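Acetyl-CoA acetyltransferase (Mycobacterium smegmatis, PDB 4EGV) is a monomeric member of the thiolase family that probably acts as an acyltransferase. Local coordinates at residues M395-V405 with S416-P424; P17-V25 with V288-L296. One frame throughout, in Å; residues are numbered along the deposited sequence.

Contact 1: residues M395-V405 with S416-P424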
# COMPACT_ATOMS: atom_id res chain seq x y z
N MSE A 395 10.27 -7.52 -15.87
CA MSE A 395 9.58 -7.55 -17.18
C MSE A 395 10.49 -7.39 -18.41
O MSE A 395 10.18 -7.91 -19.48
CB MSE A 395 8.40 -6.58 -17.22
CG MSE A 395 7.23 -7.01 -16.36
SE MSE A 395 6.72 -8.96 -16.45
CE MSE A 395 7.75 -9.91 -15.06
N ARG A 396 11.62 -6.70 -18.25
CA ARG A 396 12.61 -6.67 -19.31
C ARG A 396 13.28 -8.03 -19.51
O ARG A 396 13.62 -8.42 -20.61
CB ARG A 396 13.66 -5.61 -19.04
CG ARG A 396 13.17 -4.21 -19.15
CD ARG A 396 13.99 -3.33 -18.26
NE ARG A 396 13.76 -1.91 -18.48
CZ ARG A 396 14.37 -0.95 -17.80
NH1 ARG A 396 15.23 -1.26 -16.85
NH2 ARG A 396 14.11 0.31 -18.07
N ASP A 397 13.46 -8.74 -18.40
CA ASP A 397 14.11 -10.04 -18.36
C ASP A 397 13.26 -11.16 -18.94
O ASP A 397 13.80 -12.16 -19.34
CB ASP A 397 14.50 -10.42 -16.92
CG ASP A 397 15.93 -10.02 -16.56
OD1 ASP A 397 16.50 -9.12 -17.21
OD2 ASP A 397 16.50 -10.61 -15.61
N LYS A 398 11.94 -10.97 -18.94
CA LYS A 398 10.95 -11.96 -19.39
C LYS A 398 10.01 -11.26 -20.36
O LYS A 398 8.84 -11.03 -20.05
CB LYS A 398 10.16 -12.51 -18.20
CG LYS A 398 10.97 -13.29 -17.22
CD LYS A 398 10.20 -13.58 -15.93
CE LYS A 398 10.97 -14.60 -15.12
NZ LYS A 398 10.44 -14.88 -13.78
N PRO A 399 10.52 -10.92 -21.55
CA PRO A 399 9.71 -10.07 -22.46
C PRO A 399 8.40 -10.74 -22.89
O PRO A 399 8.37 -11.93 -23.15
CB PRO A 399 10.65 -9.82 -23.65
CG PRO A 399 12.01 -10.38 -23.24
CD PRO A 399 11.76 -11.42 -22.20
N GLY A 400 7.31 -9.98 -22.95
CA GLY A 400 6.01 -10.55 -23.27
C GLY A 400 5.10 -10.86 -22.09
O GLY A 400 3.88 -10.79 -22.22
N GLN A 401 5.68 -11.20 -20.93
CA GLN A 401 4.93 -11.45 -19.69
C GLN A 401 4.41 -10.17 -18.97
O GLN A 401 4.82 -9.07 -19.30
CB GLN A 401 5.76 -12.33 -18.78
CG GLN A 401 5.73 -13.78 -19.20
CD GLN A 401 6.80 -14.59 -18.52
OE1 GLN A 401 7.80 -14.92 -19.13
NE2 GLN A 401 6.61 -14.89 -17.25
N PHE A 402 3.51 -10.35 -18.02
CA PHE A 402 2.82 -9.24 -17.35
C PHE A 402 3.03 -9.24 -15.87
O PHE A 402 2.99 -10.27 -15.28
CB PHE A 402 1.32 -9.30 -17.62
CG PHE A 402 0.93 -8.92 -19.01
CD1 PHE A 402 0.43 -7.66 -19.28
CD2 PHE A 402 1.08 -9.82 -20.05
CE1 PHE A 402 0.06 -7.30 -20.58
CE2 PHE A 402 0.74 -9.48 -21.35
CZ PHE A 402 0.21 -8.23 -21.62
N ALA A 403 3.24 -8.05 -15.27
CA ALA A 403 3.44 -7.85 -13.78
C ALA A 403 2.45 -6.85 -13.15
O ALA A 403 2.30 -5.73 -13.61
CB ALA A 403 4.86 -7.42 -13.48
N LEU A 404 1.80 -7.27 -12.07
CA LEU A 404 0.84 -6.42 -11.38
C LEU A 404 1.44 -5.79 -10.11
O LEU A 404 2.07 -6.47 -9.29
CB LEU A 404 -0.43 -7.22 -11.08
CG LEU A 404 -1.65 -6.49 -10.55
CD1 LEU A 404 -2.89 -7.11 -11.09
CD2 LEU A 404 -1.70 -6.50 -9.03
N VAL A 405 1.26 -4.48 -9.96
CA VAL A 405 1.67 -3.79 -8.75
C VAL A 405 0.42 -3.26 -8.07
O VAL A 405 -0.38 -2.62 -8.70
CB VAL A 405 2.69 -2.64 -9.07
CG1 VAL A 405 3.06 -1.85 -7.85
CG2 VAL A 405 3.94 -3.19 -9.69
N SER A 416 -4.27 1.56 -5.82
CA SER A 416 -3.84 1.91 -7.16
C SER A 416 -3.08 0.77 -7.70
O SER A 416 -2.20 0.22 -7.07
CB SER A 416 -2.97 3.16 -7.17
OG SER A 416 -3.75 4.31 -7.03
N VAL A 417 -3.44 0.39 -8.90
CA VAL A 417 -2.89 -0.78 -9.53
C VAL A 417 -2.27 -0.40 -10.85
O VAL A 417 -2.79 0.41 -11.56
CB VAL A 417 -3.96 -1.94 -9.69
CG1 VAL A 417 -3.30 -3.19 -10.24
CG2 VAL A 417 -4.65 -2.24 -8.39
N GLY A 418 -1.11 -0.95 -11.13
CA GLY A 418 -0.50 -0.89 -12.43
C GLY A 418 -0.08 -2.28 -12.90
O GLY A 418 0.37 -3.12 -12.14
N ILE A 419 -0.27 -2.53 -14.19
CA ILE A 419 0.18 -3.75 -14.81
C ILE A 419 1.13 -3.35 -15.89
O ILE A 419 0.82 -2.50 -16.69
CB ILE A 419 -0.99 -4.60 -15.38
CG1 ILE A 419 -1.99 -4.93 -14.25
CG2 ILE A 419 -0.44 -5.84 -16.05
CD1 ILE A 419 -3.14 -5.82 -14.62
N TYR A 420 2.30 -3.97 -15.88
CA TYR A 420 3.43 -3.66 -16.76
C TYR A 420 3.83 -4.85 -17.66
O TYR A 420 3.68 -6.01 -17.27
CB TYR A 420 4.62 -3.25 -15.88
CG TYR A 420 4.31 -2.08 -15.00
CD1 TYR A 420 4.50 -0.80 -15.47
CD2 TYR A 420 3.84 -2.24 -13.72
CE1 TYR A 420 4.20 0.29 -14.68
CE2 TYR A 420 3.54 -1.16 -12.95
CZ TYR A 420 3.72 0.11 -13.44
OH TYR A 420 3.46 1.22 -12.68
N SER A 421 4.30 -4.54 -18.87
CA SER A 421 4.77 -5.51 -19.88
C SER A 421 5.58 -4.84 -20.99
O SER A 421 5.41 -3.67 -21.29
CB SER A 421 3.61 -6.23 -20.53
OG SER A 421 4.08 -7.19 -21.43
N THR A 422 6.45 -5.61 -21.62
CA THR A 422 7.18 -5.14 -22.80
C THR A 422 6.35 -5.17 -24.08
O THR A 422 6.68 -4.50 -25.06
CB THR A 422 8.43 -5.98 -23.05
OG1 THR A 422 8.11 -7.37 -22.94
CG2 THR A 422 9.53 -5.61 -22.08
N GLU A 423 5.27 -5.95 -24.06
CA GLU A 423 4.33 -6.11 -25.17
C GLU A 423 3.59 -4.78 -25.45
O GLU A 423 2.83 -4.31 -24.62
CB GLU A 423 3.37 -7.28 -24.91
CG GLU A 423 2.65 -7.86 -26.16
CD GLU A 423 1.41 -8.74 -25.82
OE1 GLU A 423 1.60 -9.91 -25.37
OE2 GLU A 423 0.26 -8.26 -25.99
N PRO A 424 3.73 -4.18 -26.61
CA PRO A 424 3.27 -2.82 -26.83
C PRO A 424 1.79 -2.61 -27.05
O PRO A 424 1.13 -3.42 -27.61
CB PRO A 424 4.02 -2.44 -28.10
CG PRO A 424 5.08 -3.34 -28.18
CD PRO A 424 4.58 -4.59 -27.71
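Strand 402-405 pairs antiparallel with strand 416-421 at 160°, Ala403 with Tyr420 and Val405 with Gly418 being hydrogen-bonded pairs and Leu404 with Ile419 the non-hydrogen-bonded pair between them. This is a beta hairpin in the large mixed sheet of the thiolase fold. Each hydrogen-bonded pair exchanges two backbone N-H...O hydrogen bonds; in one of them Val405 N reaches Gly418 O at 2.7 Å. On one face Leu404 wedges between two neighbours, its CG against Val417 CG1 (3.7 Å) and its CD1 against Ile419 CD1 (3.8 Å), and helix 317-330 covers Val417 and Ile419. On this side too the Phe402 ring carries Ser421 CB over one face, 3.8 Å from the ring centroid, while Ile419 CG2 comes to its edge. On the other face Val405 CG2 lies obliquely to the Tyr420 ring, whose OH bonds to Gln119. At the end of strand 416-421, Ser421 OG, swung opposite its own backbone N (chi1 -177°), donates to Gln401 O from well above the carbonyl plane and accepts from Glu423 N, making an ST turn. Thr422 closes this end against the type II turn from Lys398 to Gln401: its OG1 receives Gly400 N at 2.7 Å and its CG2 lies 3.5 Å from Met395 O.

Contact 2: residues P17-V25 with V288-L296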
# COMPACT_ATOMS: atom_id res chain seq x y z
N PRO A 17 2.61 7.23 -31.44
CA PRO A 17 3.78 7.97 -30.89
C PRO A 17 3.63 8.58 -29.49
O PRO A 17 4.61 8.78 -28.82
CB PRO A 17 4.04 9.07 -31.92
CG PRO A 17 2.98 8.98 -32.92
CD PRO A 17 2.28 7.66 -32.81
N ARG A 18 2.39 8.83 -29.06
CA ARG A 18 2.15 9.44 -27.75
C ARG A 18 2.10 8.44 -26.59
O ARG A 18 2.08 8.83 -25.42
CB ARG A 18 0.86 10.26 -27.78
CG ARG A 18 1.05 11.71 -28.17
CD ARG A 18 0.19 12.09 -29.37
NE ARG A 18 -0.61 13.28 -29.12
CZ ARG A 18 -1.92 13.28 -28.92
NH1 ARG A 18 -2.56 14.42 -28.69
NH2 ARG A 18 -2.59 12.14 -28.94
N THR A 19 2.09 7.15 -26.92
CA THR A 19 2.02 6.09 -25.93
C THR A 19 3.20 6.22 -24.94
O THR A 19 4.34 6.37 -25.34
CB THR A 19 1.98 4.72 -26.60
OG1 THR A 19 0.89 4.70 -27.53
CG2 THR A 19 1.80 3.60 -25.58
N PRO A 20 2.90 6.18 -23.62
CA PRO A 20 3.88 6.29 -22.56
C PRO A 20 4.58 4.98 -22.23
O PRO A 20 3.96 3.91 -22.12
CB PRO A 20 3.06 6.76 -21.38
CG PRO A 20 1.74 6.17 -21.60
CD PRO A 20 1.53 6.13 -23.07
N VAL A 21 5.89 5.06 -22.11
CA VAL A 21 6.69 3.94 -21.65
C VAL A 21 7.56 4.34 -20.46
O VAL A 21 8.10 5.46 -20.39
CB VAL A 21 7.53 3.33 -22.82
CG1 VAL A 21 6.67 2.46 -23.67
CG2 VAL A 21 8.21 4.41 -23.66
N ILE A 22 7.69 3.42 -19.50
CA ILE A 22 8.76 3.55 -18.51
C ILE A 22 10.12 3.13 -19.09
O ILE A 22 10.25 1.99 -19.58
CB ILE A 22 8.45 2.80 -17.21
CG1 ILE A 22 7.23 3.43 -16.57
CG2 ILE A 22 9.65 2.85 -16.26
CD1 ILE A 22 6.86 2.81 -15.26
N VAL A 23 11.07 4.09 -19.09
CA VAL A 23 12.38 3.87 -19.71
C VAL A 23 13.56 3.68 -18.76
O VAL A 23 14.52 3.00 -19.13
CB VAL A 23 12.75 4.85 -20.82
CG1 VAL A 23 11.70 4.79 -21.87
CG2 VAL A 23 12.94 6.24 -20.28
N GLY A 24 13.47 4.24 -17.55
CA GLY A 24 14.53 4.14 -16.59
C GLY A 24 13.99 4.02 -15.20
O GLY A 24 13.07 4.73 -14.83
N VAL A 25 14.57 3.11 -14.42
CA VAL A 25 14.16 2.94 -13.03
C VAL A 25 15.40 3.03 -12.12
O VAL A 25 16.52 2.67 -12.51
CB VAL A 25 13.33 1.61 -12.80
CG1 VAL A 25 12.04 1.65 -13.55
CG2 VAL A 25 14.08 0.37 -13.15
N VAL A 288 17.06 5.97 -26.77
CA VAL A 288 16.70 4.95 -25.77
C VAL A 288 16.39 3.61 -26.38
O VAL A 288 15.36 3.45 -26.99
CB VAL A 288 15.47 5.36 -24.92
CG1 VAL A 288 15.10 4.28 -23.93
CG2 VAL A 288 15.75 6.66 -24.19
N PRO A 289 17.29 2.62 -26.18
CA PRO A 289 17.10 1.30 -26.74
C PRO A 289 15.71 0.72 -26.46
O PRO A 289 15.20 0.81 -25.37
CB PRO A 289 18.18 0.48 -26.02
CG PRO A 289 19.23 1.46 -25.71
CD PRO A 289 18.52 2.70 -25.38
N GLU A 290 15.13 0.09 -27.47
CA GLU A 290 13.81 -0.48 -27.35
C GLU A 290 13.69 -1.61 -26.31
O GLU A 290 12.64 -1.74 -25.71
CB GLU A 290 13.27 -0.88 -28.74
CG GLU A 290 11.80 -1.26 -28.72
CD GLU A 290 11.10 -1.12 -30.05
OE1 GLU A 290 11.70 -0.58 -31.02
OE2 GLU A 290 9.93 -1.54 -30.12
N GLU A 291 14.73 -2.40 -26.08
CA GLU A 291 14.67 -3.43 -25.03
C GLU A 291 14.45 -2.87 -23.57
O GLU A 291 14.11 -3.63 -22.65
CB GLU A 291 15.79 -4.49 -25.14
CG GLU A 291 17.19 -4.08 -24.70
CD GLU A 291 18.03 -3.54 -25.85
OE1 GLU A 291 17.42 -3.09 -26.85
OE2 GLU A 291 19.29 -3.54 -25.75
N LYS A 292 14.58 -1.55 -23.42
CA LYS A 292 14.32 -0.85 -22.15
C LYS A 292 12.87 -0.40 -21.92
O LYS A 292 12.50 -0.11 -20.80
CB LYS A 292 15.21 0.39 -22.03
CG LYS A 292 16.69 0.14 -21.96
CD LYS A 292 17.16 -0.33 -20.63
CE LYS A 292 18.62 -0.74 -20.71
NZ LYS A 292 19.25 -0.89 -19.38
N TRP A 293 12.08 -0.31 -22.98
CA TRP A 293 10.71 0.16 -22.87
C TRP A 293 9.76 -0.85 -22.21
O TRP A 293 9.67 -2.01 -22.61
CB TRP A 293 10.15 0.50 -24.23
CG TRP A 293 10.93 1.40 -25.04
CD1 TRP A 293 12.13 1.92 -24.74
CD2 TRP A 293 10.58 1.89 -26.33
NE1 TRP A 293 12.57 2.71 -25.76
CE2 TRP A 293 11.64 2.71 -26.76
CE3 TRP A 293 9.47 1.72 -27.17
CZ2 TRP A 293 11.63 3.36 -27.99
CZ3 TRP A 293 9.45 2.36 -28.38
CH2 TRP A 293 10.52 3.19 -28.77
N VAL A 294 9.03 -0.35 -21.22
CA VAL A 294 7.95 -1.07 -20.57
C VAL A 294 6.65 -0.23 -20.62
O VAL A 294 6.64 0.95 -20.33
CB VAL A 294 8.36 -1.42 -19.13
CG1 VAL A 294 7.34 -2.22 -18.47
CG2 VAL A 294 9.65 -2.18 -19.16
N TYR A 295 5.56 -0.87 -21.00
CA TYR A 295 4.24 -0.24 -21.07
C TYR A 295 3.42 -0.40 -19.80
O TYR A 295 3.46 -1.41 -19.14
CB TYR A 295 3.45 -0.78 -22.28
CG TYR A 295 4.19 -0.60 -23.56
CD1 TYR A 295 3.84 0.42 -24.42
CD2 TYR A 295 5.26 -1.42 -23.90
CE1 TYR A 295 4.52 0.64 -25.59
CE2 TYR A 295 5.95 -1.21 -25.05
CZ TYR A 295 5.57 -0.17 -25.92
OH TYR A 295 6.24 0.07 -27.11
N LEU A 296 2.71 0.63 -19.43
CA LEU A 296 1.75 0.52 -18.38
C LEU A 296 0.43 0.06 -19.03
O LEU A 296 -0.38 0.85 -19.48
CB LEU A 296 1.65 1.84 -17.62
CG LEU A 296 0.62 1.95 -16.51
CD1 LEU A 296 0.70 0.83 -15.52
CD2 LEU A 296 0.77 3.29 -15.83
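Val21 reaches across to Trp293, Val294 and Tyr295, where strand 20-25 meets strand 294-296 antiparallel, the short axes 136° apart. The one firm bridge is Ile22 with Val294, a hydrogen-bonded pair: Ile22 N donates a hydrogen bond to Val294 O at 2.8 Å, and Val294 N returns a bond to Ile22 O.

The side chain of Val21 can be followed outward from CB. Its CB lies 3.6 Å from Val294 O and also close to Trp293 CB. From there the two methyls part. CG1, turned opposite the carbonyl carbon (chi1 -79°), sits over the face of the Tyr295 ring, 3.5 Å from the ring centroid and nearly on its normal, a CH-pi contact; the same methyl lies 4.0 Å from Trp293 CB. CG2 leans instead over one face of the indole of Trp293, toward its rim. One valine thus fills the angle between two aromatic side chains, and Tyr295 OH in turn meets the edge of the indole in its plane. Thr19 CG2 comes to the edge of the Tyr295 ring, 4.0 Å from CD1.

The indole is held from its other side too, with Glu290 CA over the opposite face, and NE1 donates to Val288 O from above the carbonyl plane. Val23 CB packs on Val288 CG1 at 3.9 Å, and Val23 CG1 approaches Trp293 CD1 obliquely.

Around this, helix 280-286 touches Val21 and Trp293 through Val280, while Ile22 packs on Val392 of helix 383-397. On the far flank of strand 20-29 runs strand 271-279, where Val23 and Gly24 both face Leu276 in a classic beta bulge.

Overall arrangement
Starting at the N terminus, strand 20-29 enters the middle of the nine-stranded sheet, and contact 2 pairs it with strand 294-303 after an excursion of 262 residues. Contact 1 follows, closing a hairpin of only ten intervening residues; the two are in series, neither nested nor crossed. In a thiolase fold, contact 2 probably marks where the two similar halves meet, and contact 1 belongs to the second. Strand 294-303 is flanked by 20-29 and 414-421, so the contacts share a sheet, their centres about 11 Å apart. Ser421 O probably bonds to Tyr295 N, and Arg396, also salt-bridged to Asp56, probably bonds through NE to Lys292 O.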